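Long-range contacts in putative sporulation-specific glycosylase YdhD (Bacillus subtilis subsp. subtilis str. 168, PDB 3CZ8), which probably hydrolyses glycosidic bonds, acting through this family 18 glycosyl hydrolase barrel of a sporulation protein that may bind chitin or peptidoglycan: residues A[9-14]-A[37-42]; A[47-52]-A[101-106]; A[71-76]-A[115-120]; A[147-152]-A[175-180]. The protein carries 1 engineered substitution. One frame throughout, in Å; residues are numbered along the deposited sequence.

Interactions 1, 3 and 4 are neighbouring strand pairs of one TIM-type barrel; interaction 2 fastens the loop after strand 35-42 to helix 93-110 on the outside. The centres of interactions 1 and 3 lie about 9 Å apart, those of 3 and 4 about 10 Å. Three hydroxyls, probably hydrogen-bonded, connect the strand pairs inside the barrel: Ser-37 OG lies 2.8 Å from Thr-116 OG1, itself 2.7 Å from Thr-149 OG1. Interaction 3 carries Glu-120, the predicted proton donor, whose side chain lies about 6 Å from side chains of interactions 1 and 4 and about 3 Å from a glycerol, probably from the crystallisation liquor. Interaction 2 packs behind interaction 3, with Leu-106 CD2 3.8 Å from Ile-73 CD1.

Interaction 1 of 4, residues A[9-14]-A[37-42]; sequences GTLSFY and SIFEYH
Phe-13 and Ser-37 form an antiparallel hydrogen-bonded pair between strands 9-17 and 35-42. Ser-37 N donates to Phe-13 O at 2.8 Å, almost straight at 169°, and Phe-13 N returns a bond of 3.1 Å to Ser-37 O. Two residues on, Phe-39 N reaches Leu-11 O at 3.1 Å. Ser-12 and Ile-38 sit between as the non-hydrogen-bonded pair. The segment axes make an angle of 140°, and the pairing ends past Phe-39.

A water adds a second grip on Phe-13 O, donating to it at 2.9 Å. The same water is 2.7 Å from Ser-37 OG, a hydrogen bond of undecided direction. That hydroxyl lies beside its own backbone N (chi1 -44°) and also bonds Thr-116 OG1 of the next strand but one.

The apolar part centres on the Phe-39 ring. Leu-11 CD2 lies over the centre of one face, 4.3 Å above the plane, while Phe-13 CB meets the ring edge at CE2, 4.3 Å away. Phe-13 then turns its own ring toward Trp-306 and Phe-179.

Strand 9-17 runs antiparallel to both its neighbours, an exception in a barrel whose other main pairs are parallel. The paired backbone groups and Ser-37 OG, which is held by two partners, are thus satisfied amid aromatic packing that approaches the predicted catalytic glutamate.

Interaction 2 of 4, residues A[47-52]-A[101-106]; sequences GDIANQ and NNIYDL
On the outside of the barrel, the loop that follows strand 35-42 is fastened to the surrounding helix 93-110, chiefly through Ile-49 and Asn-102. The Asn-102 amide supplies the polar grip: its ND2 donates to Gly-47 O at 3.2 Å. The acceptor lies in the amide plane, but the nitrogen sits above the Gly-47 carbonyl plane, 41° out of it. A second, weak bond of 3.3 Å runs from Asn-102 ND2 to Asp-48 OD2.

Ile-49 provides the apolar half. Its CD1, anti to CA (chi2 164°), ends an extended chain and does most of the touching: it lies 3.5 Å from Asn-102 O, 3.8 Å from Asn-102 CB, where the two side chains slide past each other in opposite directions, and 3.9 Å from Leu-106 CD1. Leu-106 in turn packs on Ala-71 and Ile-73 of the sheet.

One amide nitrogen thus holds two successive loop residues by modest bonds, while a methyl group resting on the helix joins the loop to the apolar layer between helix and barrel.

Interaction 3 of 4, residues A[71-76]-A[115-120]; sequences ATITNL and VTIDFE
Asn-75 ND2 donates to Glu-120 O in a bond of 2.7 Å, nearly straight at 174° and lying in the planes of both the amide and the carbonyl. Glu-120 N in turn donates to Asn-75 OD1 at 3.0 Å. Asn-75 CG stands between its backbone N and carbonyl carbon (chi1 55°), and the amide clasps the main chain of Glu-120 on both sides of its CA. ND2 has a further acceptor in Ser-82 O, so this clamp is itself anchored.

Before it, strands 68-77 and 114-118 run parallel. Thr-116 N donates to Ala-71 O at 2.8 Å, Ile-73 N to Thr-116 O at 2.9 Å, and Asp-118 N to Ile-73 O at 2.8 Å.

Away from the barrel interior, Ile-73 CB meets Ile-117 CD1 at 3.9 Å, in a layer that packs on helices 93-110 and 127-143. Ile-117 CG2 sits over the centre of the Phe-119 ring, 3.7 Å above its plane, and Thr-74 CA lies at the ring's edge. On the inward side Asp-118 CB touches the methyls Thr-72 CG2 and Thr-74 CG2, which both lie on one side of it.

Asp-118 and Glu-120 both bond a glycerol, probably from the crystallisation liquor, the former weakly. The Asp-Phe-Glu run at this end of the parallel pair matches the DxE end of the family 18 DxxDxDxE signature, though not its earlier Asp positions, and Glu-120 is the predicted proton donor.

Interaction 4 of 4, residues A[147-152]-A[175-180]; sequences VLTIAV and VNYMFI
Strands 147-153 and 177-181 run parallel with their segment axes 20° apart, and the bonds alternate between the strands from Leu-148 O to Val-152 N. They form a beta-alpha-beta unit of the barrel through helix 168-174. Phe-179 N donates to Ile-150 O at 2.7 Å, and Val-152 N to Phe-179 O at 2.9 Å. At the start of the pairing Leu-148 O takes two N-H groups, from Asn-176 N at 2.8 Å and Tyr-177 N at 3.2 Å. Leu-148 N donates to Asn-176 OD1 at 2.8 Å.

On the helix-facing side, the Val-175 and Ile-150 side chains cross at about a right angle, with CG1 of Val-175 3.8 Å from CG2 of Ile-150. Val-152 CG2 touches Met-178 CG at 3.8 Å.

Thr-149 and Phe-179 point into the barrel: Thr-149 OG1, between its backbone N and carbonyl carbon (chi1 72°), bonds Val-115 O and Thr-116 OG1, while its CB makes an off-centre CH-pi contact, 4.1 Å from the Phe-179 ring centroid.

Interaction 1 of 4, residues A[9-14]-A[37-42]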
loop_
_atom_site.group_PDB
_atom_site.type_symbol
_atom_site.label_atom_id
_atom_site.label_comp_id
_atom_site.label_asym_id
_atom_site.label_seq_id
_atom_site.Cartn_x
_atom_site.Cartn_y
_atom_site.Cartn_z
ATOM N N GLY A 9 -7.220 1.330 -2.822
ATOM C CA GLY A 9 -6.373 0.157 -2.648
ATOM C C GLY A 9 -7.123 -1.017 -2.053
ATOM O O GLY A 9 -7.740 -0.896 -0.992
ATOM N N THR A 10 -7.081 -2.150 -2.747
ATOM C CA THR A 10 -7.610 -3.404 -2.220
ATOM C C THR A 10 -6.524 -4.107 -1.403
ATOM O O THR A 10 -5.460 -4.451 -1.929
ATOM C CB THR A 10 -8.112 -4.335 -3.347
ATOM O OG1 THR A 10 -9.092 -3.649 -4.139
ATOM C CG2 THR A 10 -8.731 -5.612 -2.770
ATOM N N LEU A 11 -6.792 -4.301 -0.115
ATOM C CA LEU A 11 -5.870 -5.023 0.750
ATOM C C LEU A 11 -6.112 -6.526 0.659
ATOM O O LEU A 11 -7.251 -6.989 0.682
ATOM C CB LEU A 11 -5.986 -4.550 2.206
ATOM C CG LEU A 11 -4.978 -5.107 3.220
ATOM C CD1 LEU A 11 -3.580 -4.525 2.992
ATOM C CD2 LEU A 11 -5.440 -4.846 4.643
ATOM N N SER A 12 -5.026 -7.277 0.542
ATOM C CA SER A 12 -5.098 -8.718 0.634
ATOM C C SER A 12 -3.890 -9.305 1.358
ATOM O O SER A 12 -2.790 -8.750 1.304
ATOM C CB SER A 12 -5.289 -9.348 -0.750
ATOM O OG SER A 12 -4.119 -9.256 -1.531
ATOM N N PHE A 13 -4.124 -10.417 2.050
ATOM C CA PHE A 13 -3.094 -11.155 2.772
ATOM C C PHE A 13 -2.681 -12.392 1.972
ATOM O O PHE A 13 -3.524 -13.203 1.582
ATOM C CB PHE A 13 -3.629 -11.554 4.150
ATOM C CG PHE A 13 -2.604 -12.186 5.053
ATOM C CD1 PHE A 13 -2.571 -13.570 5.224
ATOM C CD2 PHE A 13 -1.685 -11.397 5.747
ATOM C CE1 PHE A 13 -1.637 -14.164 6.070
ATOM C CE2 PHE A 13 -0.748 -11.981 6.602
ATOM C CZ PHE A 13 -0.726 -13.367 6.760
ATOM N N TYR A 14 -1.386 -12.538 1.719
ATOM C CA TYR A 14 -0.931 -13.618 0.853
ATOM C C TYR A 14 0.147 -14.480 1.478
ATOM O O TYR A 14 0.919 -14.022 2.320
ATOM C CB TYR A 14 -0.546 -13.099 -0.550
ATOM C CG TYR A 14 0.847 -12.521 -0.681
ATOM C CD1 TYR A 14 1.856 -13.243 -1.311
ATOM C CD2 TYR A 14 1.153 -11.250 -0.193
ATOM C CE1 TYR A 14 3.129 -12.724 -1.450
ATOM C CE2 TYR A 14 2.441 -10.720 -0.324
ATOM C CZ TYR A 14 3.422 -11.467 -0.949
ATOM O OH TYR A 14 4.696 -10.968 -1.090
ATOM N N SER A 37 -6.098 -13.734 0.647
ATOM C CA SER A 37 -7.311 -13.436 1.394
ATOM C C SER A 37 -7.734 -12.004 1.109
ATOM O O SER A 37 -7.093 -11.055 1.567
ATOM C CB SER A 37 -7.106 -13.673 2.893
ATOM O OG SER A 37 -6.415 -14.891 3.125
ATOM N N ILE A 38 -8.819 -11.854 0.391
ATOM C CA ILE A 38 -9.318 -10.569 -0.004
ATOM C C ILE A 38 -10.128 -9.881 1.072
ATOM O O ILE A 38 -11.075 -10.415 1.531
ATOM C CB ILE A 38 -10.129 -10.663 -1.287
ATOM C CG1 ILE A 38 -9.295 -11.225 -2.405
ATOM C CG2 ILE A 38 -10.628 -9.337 -1.689
ATOM C CD1 ILE A 38 -10.050 -11.787 -3.437
ATOM N N PHE A 39 -9.757 -8.666 1.427
ATOM C CA PHE A 39 -10.435 -7.915 2.464
ATOM C C PHE A 39 -11.630 -7.175 1.915
ATOM O O PHE A 39 -11.628 -6.846 0.796
ATOM C CB PHE A 39 -9.469 -6.983 3.180
ATOM C CG PHE A 39 -8.698 -7.649 4.260
ATOM C CD1 PHE A 39 -8.997 -7.434 5.572
ATOM C CD2 PHE A 39 -7.700 -8.527 3.970
ATOM C CE1 PHE A 39 -8.314 -8.075 6.534
ATOM C CE2 PHE A 39 -7.042 -9.149 4.949
ATOM C CZ PHE A 39 -7.345 -8.919 6.219
ATOM N N GLU A 40 -12.630 -6.861 2.710
ATOM C CA GLU A 40 -13.278 -7.744 3.638
ATOM C C GLU A 40 -14.763 -7.840 3.330
ATOM O O GLU A 40 -15.291 -7.010 2.633
ATOM C CB GLU A 40 -13.121 -7.166 5.015
ATOM C CG GLU A 40 -13.364 -5.707 5.041
ATOM C CD GLU A 40 -14.731 -5.355 5.504
ATOM O OE1 GLU A 40 -15.228 -4.314 5.109
ATOM O OE2 GLU A 40 -15.302 -6.121 6.269
ATOM N N TYR A 41 -15.419 -8.862 3.857
ATOM C CA TYR A 41 -16.845 -8.839 4.124
ATOM C C TYR A 41 -17.108 -8.715 5.596
ATOM O O TYR A 41 -16.449 -9.325 6.366
ATOM C CB TYR A 41 -17.501 -10.115 3.632
ATOM C CG TYR A 41 -17.570 -10.286 2.146
ATOM C CD1 TYR A 41 -16.505 -10.776 1.446
ATOM C CD2 TYR A 41 -18.719 -9.982 1.448
ATOM C CE1 TYR A 41 -16.569 -10.942 0.139
ATOM C CE2 TYR A 41 -18.790 -10.149 0.142
ATOM C CZ TYR A 41 -17.716 -10.630 -0.516
ATOM O OH TYR A 41 -17.741 -10.804 -1.854
ATOM N N HIS A 42 -18.082 -7.926 5.983
ATOM C CA HIS A 42 -18.368 -7.776 7.377
ATOM C C HIS A 42 -19.748 -8.261 7.788
ATOM O O HIS A 42 -20.627 -8.396 6.976
ATOM C CB HIS A 42 -18.098 -6.351 7.862
ATOM C CG HIS A 42 -18.647 -5.299 6.963
ATOM N ND1 HIS A 42 -17.994 -4.870 5.839
ATOM C CD2 HIS A 42 -19.804 -4.609 7.008
ATOM C CE1 HIS A 42 -18.724 -3.970 5.224
ATOM N NE2 HIS A 42 -19.829 -3.794 5.914
HETATM O O HOH W 1 -4.139 -15.956 2.145
#

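Interaction 2 of 4, residues A[47-52]-A[101-106]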
loop_
_atom_site.group_PDB
_atom_site.type_symbol
_atom_site.label_atom_id
_atom_site.label_comp_id
_atom_site.label_asym_id
_atom_site.label_seq_id
_atom_site.Cartn_x
_atom_site.Cartn_y
_atom_site.Cartn_z
ATOM N N GLY A 47 -26.092 -12.212 12.071
ATOM C CA GLY A 47 -25.265 -13.179 11.364
ATOM C C GLY A 47 -25.265 -13.014 9.859
ATOM O O GLY A 47 -24.632 -13.790 9.155
ATOM N N ASP A 48 -25.979 -12.008 9.357
ATOM C CA ASP A 48 -25.982 -11.724 7.921
ATOM C C ASP A 48 -24.650 -11.135 7.470
ATOM O O ASP A 48 -23.914 -10.564 8.273
ATOM C CB ASP A 48 -27.127 -10.775 7.554
ATOM C CG ASP A 48 -28.462 -11.488 7.407
ATOM O OD1 ASP A 48 -29.448 -11.018 8.006
ATOM O OD2 ASP A 48 -28.532 -12.513 6.691
ATOM N N ILE A 49 -24.337 -11.294 6.191
ATOM C CA ILE A 49 -23.196 -10.613 5.601
ATOM C C ILE A 49 -23.696 -9.268 5.070
ATOM O O ILE A 49 -24.446 -9.214 4.089
ATOM C CB ILE A 49 -22.502 -11.475 4.522
ATOM C CG1 ILE A 49 -21.892 -12.726 5.175
ATOM C CG2 ILE A 49 -21.413 -10.673 3.805
ATOM C CD1 ILE A 49 -21.510 -13.837 4.207
ATOM N N ALA A 50 -23.280 -8.195 5.748
ATOM C CA ALA A 50 -23.862 -6.858 5.579
ATOM C C ALA A 50 -23.572 -6.193 4.237
ATOM O O ALA A 50 -24.389 -5.420 3.736
ATOM C CB ALA A 50 -23.435 -5.949 6.724
ATOM N N ASN A 51 -22.418 -6.504 3.659
ATOM C CA ASN A 51 -21.979 -5.877 2.414
ATOM C C ASN A 51 -21.722 -6.880 1.301
ATOM O O ASN A 51 -21.808 -8.093 1.503
ATOM C CB ASN A 51 -20.693 -5.087 2.654
ATOM C CG ASN A 51 -19.516 -5.987 3.029
ATOM O OD1 ASN A 51 -19.581 -6.728 4.007
ATOM N ND2 ASN A 51 -18.438 -5.914 2.258
ATOM N N GLN A 52 -21.398 -6.349 0.127
ATOM C CA GLN A 52 -20.903 -7.138 -0.993
ATOM C C GLN A 52 -19.679 -6.442 -1.581
ATOM O O GLN A 52 -19.420 -5.273 -1.279
ATOM C CB GLN A 52 -21.996 -7.358 -2.049
ATOM C CG GLN A 52 -22.740 -6.097 -2.503
ATOM C CD GLN A 52 -24.058 -6.397 -3.214
ATOM O OE1 GLN A 52 -24.772 -5.481 -3.629
ATOM N NE2 GLN A 52 -24.387 -7.681 -3.356
ATOM N N ASN A 101 -24.138 -20.594 7.342
ATOM C CA ASN A 101 -24.824 -20.794 6.064
ATOM C C ASN A 101 -24.531 -19.692 5.049
ATOM O O ASN A 101 -24.303 -19.982 3.872
ATOM C CB ASN A 101 -26.341 -20.953 6.263
ATOM C CG ASN A 101 -26.710 -22.269 6.932
ATOM O OD1 ASN A 101 -26.097 -23.306 6.678
ATOM N ND2 ASN A 101 -27.718 -22.225 7.794
ATOM N N ASN A 102 -24.528 -18.440 5.513
ATOM C CA ASN A 102 -24.210 -17.285 4.663
ATOM C C ASN A 102 -22.790 -17.293 4.118
ATOM O O ASN A 102 -22.576 -16.920 2.965
ATOM C CB ASN A 102 -24.461 -15.975 5.403
ATOM C CG ASN A 102 -25.933 -15.692 5.599
ATOM O OD1 ASN A 102 -26.784 -16.180 4.850
ATOM N ND2 ASN A 102 -26.244 -14.908 6.620
ATOM N N ILE A 103 -21.835 -17.716 4.950
ATOM C CA ILE A 103 -20.431 -17.848 4.543
ATOM C C ILE A 103 -20.290 -18.923 3.462
ATOM O O ILE A 103 -19.557 -18.733 2.484
ATOM C CB ILE A 103 -19.488 -18.142 5.752
ATOM C CG1 ILE A 103 -19.257 -16.884 6.593
ATOM C CG2 ILE A 103 -18.139 -18.664 5.286
ATOM C CD1 ILE A 103 -18.687 -17.164 7.979
ATOM N N TYR A 104 -21.006 -20.036 3.634
ATOM C CA TYR A 104 -21.059 -21.078 2.606
ATOM C C TYR A 104 -21.677 -20.543 1.316
ATOM O O TYR A 104 -21.145 -20.783 0.231
ATOM C CB TYR A 104 -21.822 -22.329 3.078
ATOM C CG TYR A 104 -21.762 -23.450 2.060
ATOM C CD1 TYR A 104 -22.765 -23.606 1.097
ATOM C CD2 TYR A 104 -20.685 -24.334 2.036
ATOM C CE1 TYR A 104 -22.696 -24.616 0.144
ATOM C CE2 TYR A 104 -20.612 -25.351 1.090
ATOM C CZ TYR A 104 -21.619 -25.486 0.148
ATOM O OH TYR A 104 -21.552 -26.493 -0.789
ATOM N N ASP A 105 -22.794 -19.828 1.445
ATOM C CA ASP A 105 -23.478 -19.231 0.292
ATOM C C ASP A 105 -22.589 -18.220 -0.419
ATOM O O ASP A 105 -22.645 -18.106 -1.639
ATOM C CB ASP A 105 -24.798 -18.566 0.706
ATOM C CG ASP A 105 -25.873 -19.572 1.097
ATOM O OD1 ASP A 105 -26.879 -19.143 1.702
ATOM O OD2 ASP A 105 -25.719 -20.780 0.810
ATOM N N LEU A 106 -21.768 -17.504 0.352
ATOM C CA LEU A 106 -20.796 -16.562 -0.192
ATOM C C LEU A 106 -19.724 -17.249 -1.035
ATOM O O LEU A 106 -19.474 -16.833 -2.161
ATOM C CB LEU A 106 -20.136 -15.749 0.927
ATOM C CG LEU A 106 -19.481 -14.433 0.502
ATOM C CD1 LEU A 106 -20.515 -13.316 0.498
ATOM C CD2 LEU A 106 -18.331 -14.091 1.420
#

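Interaction 3 of 4, residues A[71-76]-A[115-120]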
loop_
_atom_site.group_PDB
_atom_site.type_symbol
_atom_site.label_atom_id
_atom_site.label_comp_id
_atom_site.label_asym_id
_atom_site.label_seq_id
_atom_site.Cartn_x
_atom_site.Cartn_y
_atom_site.Cartn_z
ATOM N N ALA A 71 -12.069 -15.580 0.893
ATOM C CA ALA A 71 -12.879 -14.451 1.338
ATOM C C ALA A 71 -12.568 -14.127 2.791
ATOM O O ALA A 71 -12.636 -15.001 3.654
ATOM C CB ALA A 71 -14.358 -14.776 1.193
ATOM N N THR A 72 -12.238 -12.873 3.077
ATOM C CA THR A 72 -12.015 -12.473 4.459
ATOM C C THR A 72 -13.325 -12.009 5.082
ATOM O O THR A 72 -14.008 -11.137 4.545
ATOM C CB THR A 72 -10.927 -11.394 4.591
ATOM O OG1 THR A 72 -9.755 -11.832 3.903
ATOM C CG2 THR A 72 -10.574 -11.148 6.048
ATOM N N ILE A 73 -13.658 -12.616 6.215
ATOM C CA ILE A 73 -14.870 -12.313 6.949
ATOM C C ILE A 73 -14.461 -11.648 8.262
ATOM O O ILE A 73 -13.698 -12.223 9.042
ATOM C CB ILE A 73 -15.719 -13.600 7.218
ATOM C CG1 ILE A 73 -15.742 -14.536 5.997
ATOM C CG2 ILE A 73 -17.130 -13.244 7.690
ATOM C CD1 ILE A 73 -16.422 -13.973 4.737
ATOM N N THR A 74 -14.953 -10.429 8.487
ATOM C CA THR A 74 -14.554 -9.622 9.647
ATOM C C THR A 74 -15.751 -9.119 10.441
ATOM O O THR A 74 -16.891 -9.190 9.975
ATOM C CB THR A 74 -13.732 -8.367 9.241
ATOM O OG1 THR A 74 -14.598 -7.406 8.626
ATOM C CG2 THR A 74 -12.581 -8.712 8.290
ATOM N N ASN A 75 -15.473 -8.607 11.640
ATOM C CA ASN A 75 -16.453 -7.869 12.437
ATOM C C ASN A 75 -16.185 -6.352 12.421
ATOM O O ASN A 75 -16.255 -5.670 13.449
ATOM C CB ASN A 75 -16.530 -8.410 13.870
ATOM C CG ASN A 75 -15.176 -8.436 14.574
ATOM O OD1 ASN A 75 -14.142 -8.704 13.961
ATOM N ND2 ASN A 75 -15.188 -8.175 15.877
ATOM N N LEU A 76 -15.893 -5.830 11.238
ATOM C CA LEU A 76 -15.589 -4.416 11.089
ATOM C C LEU A 76 -16.842 -3.556 11.025
ATOM O O LEU A 76 -17.857 -3.963 10.461
ATOM C CB LEU A 76 -14.709 -4.176 9.858
ATOM C CG LEU A 76 -13.205 -4.401 10.058
ATOM C CD1 LEU A 76 -12.506 -4.445 8.742
ATOM C CD2 LEU A 76 -12.582 -3.331 10.913
ATOM N N VAL A 115 -12.229 -19.502 3.145
ATOM C CA VAL A 115 -12.297 -18.241 3.884
ATOM C C VAL A 115 -11.107 -17.971 4.790
ATOM O O VAL A 115 -10.291 -18.853 5.075
ATOM C CB VAL A 115 -13.583 -18.093 4.753
ATOM C CG1 VAL A 115 -14.817 -17.968 3.894
ATOM C CG2 VAL A 115 -13.710 -19.226 5.745
ATOM N N THR A 116 -11.040 -16.721 5.231
ATOM C CA THR A 116 -10.162 -16.297 6.309
ATOM C C THR A 116 -11.043 -15.573 7.303
ATOM O O THR A 116 -11.610 -14.526 6.995
ATOM C CB THR A 116 -9.020 -15.393 5.815
ATOM O OG1 THR A 116 -8.240 -16.116 4.860
ATOM C CG2 THR A 116 -8.117 -14.971 6.974
ATOM N N ILE A 117 -11.210 -16.163 8.479
ATOM C CA ILE A 117 -11.955 -15.497 9.533
ATOM C C ILE A 117 -10.999 -14.497 10.174
ATOM O O ILE A 117 -9.922 -14.865 10.650
ATOM C CB ILE A 117 -12.526 -16.500 10.579
ATOM C CG1 ILE A 117 -13.614 -17.394 9.956
ATOM C CG2 ILE A 117 -13.074 -15.762 11.784
ATOM C CD1 ILE A 117 -14.883 -16.637 9.483
ATOM N N ASP A 118 -11.379 -13.226 10.132
ATOM C CA ASP A 118 -10.610 -12.170 10.768
ATOM C C ASP A 118 -11.530 -11.482 11.773
ATOM O O ASP A 118 -11.978 -10.358 11.565
ATOM C CB ASP A 118 -10.052 -11.199 9.715
ATOM C CG ASP A 118 -9.194 -10.085 10.316
ATOM O OD1 ASP A 118 -8.639 -10.268 11.417
ATOM O OD2 ASP A 118 -9.077 -9.018 9.676
ATOM N N PHE A 119 -11.830 -12.192 12.855
ATOM C CA PHE A 119 -12.607 -11.610 13.935
ATOM C C PHE A 119 -11.640 -11.097 14.984
ATOM O O PHE A 119 -10.875 -11.863 15.573
ATOM C CB PHE A 119 -13.608 -12.604 14.560
ATOM C CG PHE A 119 -14.752 -12.999 13.650
ATOM C CD1 PHE A 119 -14.972 -12.358 12.431
ATOM C CD2 PHE A 119 -15.632 -14.009 14.039
ATOM C CE1 PHE A 119 -16.029 -12.728 11.604
ATOM C CE2 PHE A 119 -16.704 -14.382 13.223
ATOM C CZ PHE A 119 -16.902 -13.739 12.003
ATOM N N GLU A 120 -11.672 -9.791 15.202
ATOM C CA GLU A 120 -10.810 -9.177 16.193
ATOM C C GLU A 120 -11.619 -8.620 17.348
ATOM O O GLU A 120 -12.829 -8.375 17.213
ATOM C CB GLU A 120 -9.922 -8.113 15.562
ATOM C CG GLU A 120 -8.860 -8.707 14.654
ATOM C CD GLU A 120 -7.978 -7.659 14.016
ATOM O OE1 GLU A 120 -7.658 -6.646 14.679
ATOM O OE2 GLU A 120 -7.608 -7.852 12.844
#

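Interaction 4 of 4, residues A[147-152]-A[175-180]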
loop_
_atom_site.group_PDB
_atom_site.type_symbol
_atom_site.label_atom_id
_atom_site.label_comp_id
_atom_site.label_asym_id
_atom_site.label_seq_id
_atom_site.Cartn_x
_atom_site.Cartn_y
_atom_site.Cartn_z
ATOM N N VAL A 147 -11.598 -24.487 2.139
ATOM C CA VAL A 147 -10.567 -24.376 3.176
ATOM C C VAL A 147 -10.998 -23.386 4.276
ATOM O O VAL A 147 -11.667 -22.392 3.996
ATOM C CB VAL A 147 -9.207 -23.948 2.531
ATOM C CG1 VAL A 147 -8.062 -23.940 3.531
ATOM C CG2 VAL A 147 -8.851 -24.873 1.375
ATOM N N LEU A 148 -10.647 -23.679 5.527
ATOM C CA LEU A 148 -10.904 -22.760 6.635
ATOM C C LEU A 148 -9.595 -22.252 7.208
ATOM O O LEU A 148 -8.770 -23.028 7.681
ATOM C CB LEU A 148 -11.766 -23.413 7.728
ATOM C CG LEU A 148 -12.073 -22.580 8.984
ATOM C CD1 LEU A 148 -12.726 -21.261 8.652
ATOM C CD2 LEU A 148 -12.933 -23.345 9.965
ATOM N N THR A 149 -9.399 -20.938 7.129
ATOM C CA THR A 149 -8.226 -20.295 7.711
ATOM C C THR A 149 -8.686 -19.176 8.641
ATOM O O THR A 149 -9.821 -18.721 8.551
ATOM C CB THR A 149 -7.245 -19.730 6.641
ATOM O OG1 THR A 149 -7.816 -18.570 6.022
ATOM C CG2 THR A 149 -6.924 -20.764 5.567
ATOM N N ILE A 150 -7.802 -18.748 9.539
ATOM C CA ILE A 150 -8.144 -17.747 10.541
ATOM C C ILE A 150 -6.954 -16.828 10.819
ATOM O O ILE A 150 -5.800 -17.273 10.852
ATOM C CB ILE A 150 -8.664 -18.408 11.851
ATOM C CG1 ILE A 150 -9.074 -17.349 12.882
ATOM C CG2 ILE A 150 -7.627 -19.391 12.423
ATOM C CD1 ILE A 150 -9.811 -17.891 14.077
ATOM N N ALA A 151 -7.236 -15.536 10.972
ATOM C CA ALA A 151 -6.235 -14.581 11.422
ATOM C C ALA A 151 -6.415 -14.405 12.928
ATOM O O ALA A 151 -7.497 -14.034 13.384
ATOM C CB ALA A 151 -6.392 -13.251 10.686
ATOM N N VAL A 152 -5.366 -14.717 13.689
ATOM C CA VAL A 152 -5.367 -14.553 15.151
ATOM C C VAL A 152 -4.225 -13.626 15.587
ATOM O O VAL A 152 -3.202 -13.537 14.900
ATOM C CB VAL A 152 -5.268 -15.923 15.929
ATOM C CG1 VAL A 152 -6.482 -16.806 15.668
ATOM C CG2 VAL A 152 -3.977 -16.662 15.612
ATOM N N VAL A 175 -9.465 -25.516 12.376
ATOM C CA VAL A 175 -9.133 -24.811 11.135
ATOM C C VAL A 175 -8.101 -25.593 10.328
ATOM O O VAL A 175 -7.388 -26.442 10.872
ATOM C CB VAL A 175 -8.656 -23.340 11.366
ATOM C CG1 VAL A 175 -9.722 -22.530 12.118
ATOM C CG2 VAL A 175 -7.291 -23.287 12.068
ATOM N N ASN A 176 -8.039 -25.321 9.028
ATOM C CA ASN A 176 -7.028 -25.930 8.181
ATOM C C ASN A 176 -5.701 -25.221 8.403
ATOM O O ASN A 176 -4.658 -25.863 8.468
ATOM C CB ASN A 176 -7.433 -25.865 6.700
ATOM C CG ASN A 176 -8.676 -26.682 6.394
ATOM O OD1 ASN A 176 -9.790 -26.158 6.369
ATOM N ND2 ASN A 176 -8.490 -27.979 6.170
ATOM N N TYR A 177 -5.750 -23.889 8.499
ATOM C CA TYR A 177 -4.545 -23.074 8.678
ATOM C C TYR A 177 -4.754 -21.904 9.638
ATOM O O TYR A 177 -5.829 -21.315 9.700
ATOM C CB TYR A 177 -4.006 -22.569 7.323
ATOM C CG TYR A 177 -3.579 -23.679 6.377
ATOM C CD1 TYR A 177 -2.328 -24.276 6.487
ATOM C CD2 TYR A 177 -4.443 -24.136 5.381
ATOM C CE1 TYR A 177 -1.945 -25.306 5.625
ATOM C CE2 TYR A 177 -4.076 -25.159 4.524
ATOM C CZ TYR A 177 -2.829 -25.738 4.646
ATOM O OH TYR A 177 -2.475 -26.755 3.787
ATOM N N MET A 178 -3.703 -21.565 10.378
ATOM C CA MET A 178 -3.754 -20.474 11.342
ATOM C C MET A 178 -2.757 -19.410 10.920
ATOM O O MET A 178 -1.553 -19.679 10.832
ATOM C CB MET A 178 -3.440 -20.999 12.752
ATOM C CG MET A 178 -3.472 -19.970 13.885
ATOM S SD MET A 178 -3.082 -20.660 15.529
ATOM C CE MET A 178 -4.429 -21.794 15.698
ATOM N N PHE A 179 -3.269 -18.216 10.623
ATOM C CA PHE A 179 -2.415 -17.088 10.288
ATOM C C PHE A 179 -2.169 -16.316 11.578
ATOM O O PHE A 179 -3.073 -15.671 12.109
ATOM C CB PHE A 179 -3.069 -16.151 9.250
ATOM C CG PHE A 179 -3.486 -16.814 7.947
ATOM C CD1 PHE A 179 -2.883 -17.980 7.481
ATOM C CD2 PHE A 179 -4.468 -16.213 7.160
ATOM C CE1 PHE A 179 -3.272 -18.552 6.274
ATOM C CE2 PHE A 179 -4.858 -16.775 5.951
ATOM C CZ PHE A 179 -4.256 -17.945 5.511
ATOM N N ILE A 180 -0.949 -16.385 12.089
ATOM C CA ILE A 180 -0.636 -15.709 13.339
ATOM C C ILE A 180 -0.106 -14.330 13.027
ATOM O O ILE A 180 0.907 -14.188 12.352
ATOM C CB ILE A 180 0.361 -16.505 14.210
ATOM C CG1 ILE A 180 -0.258 -17.842 14.621
ATOM C CG2 ILE A 180 0.758 -15.697 15.453
ATOM C CD1 ILE A 180 0.717 -18.773 15.233
#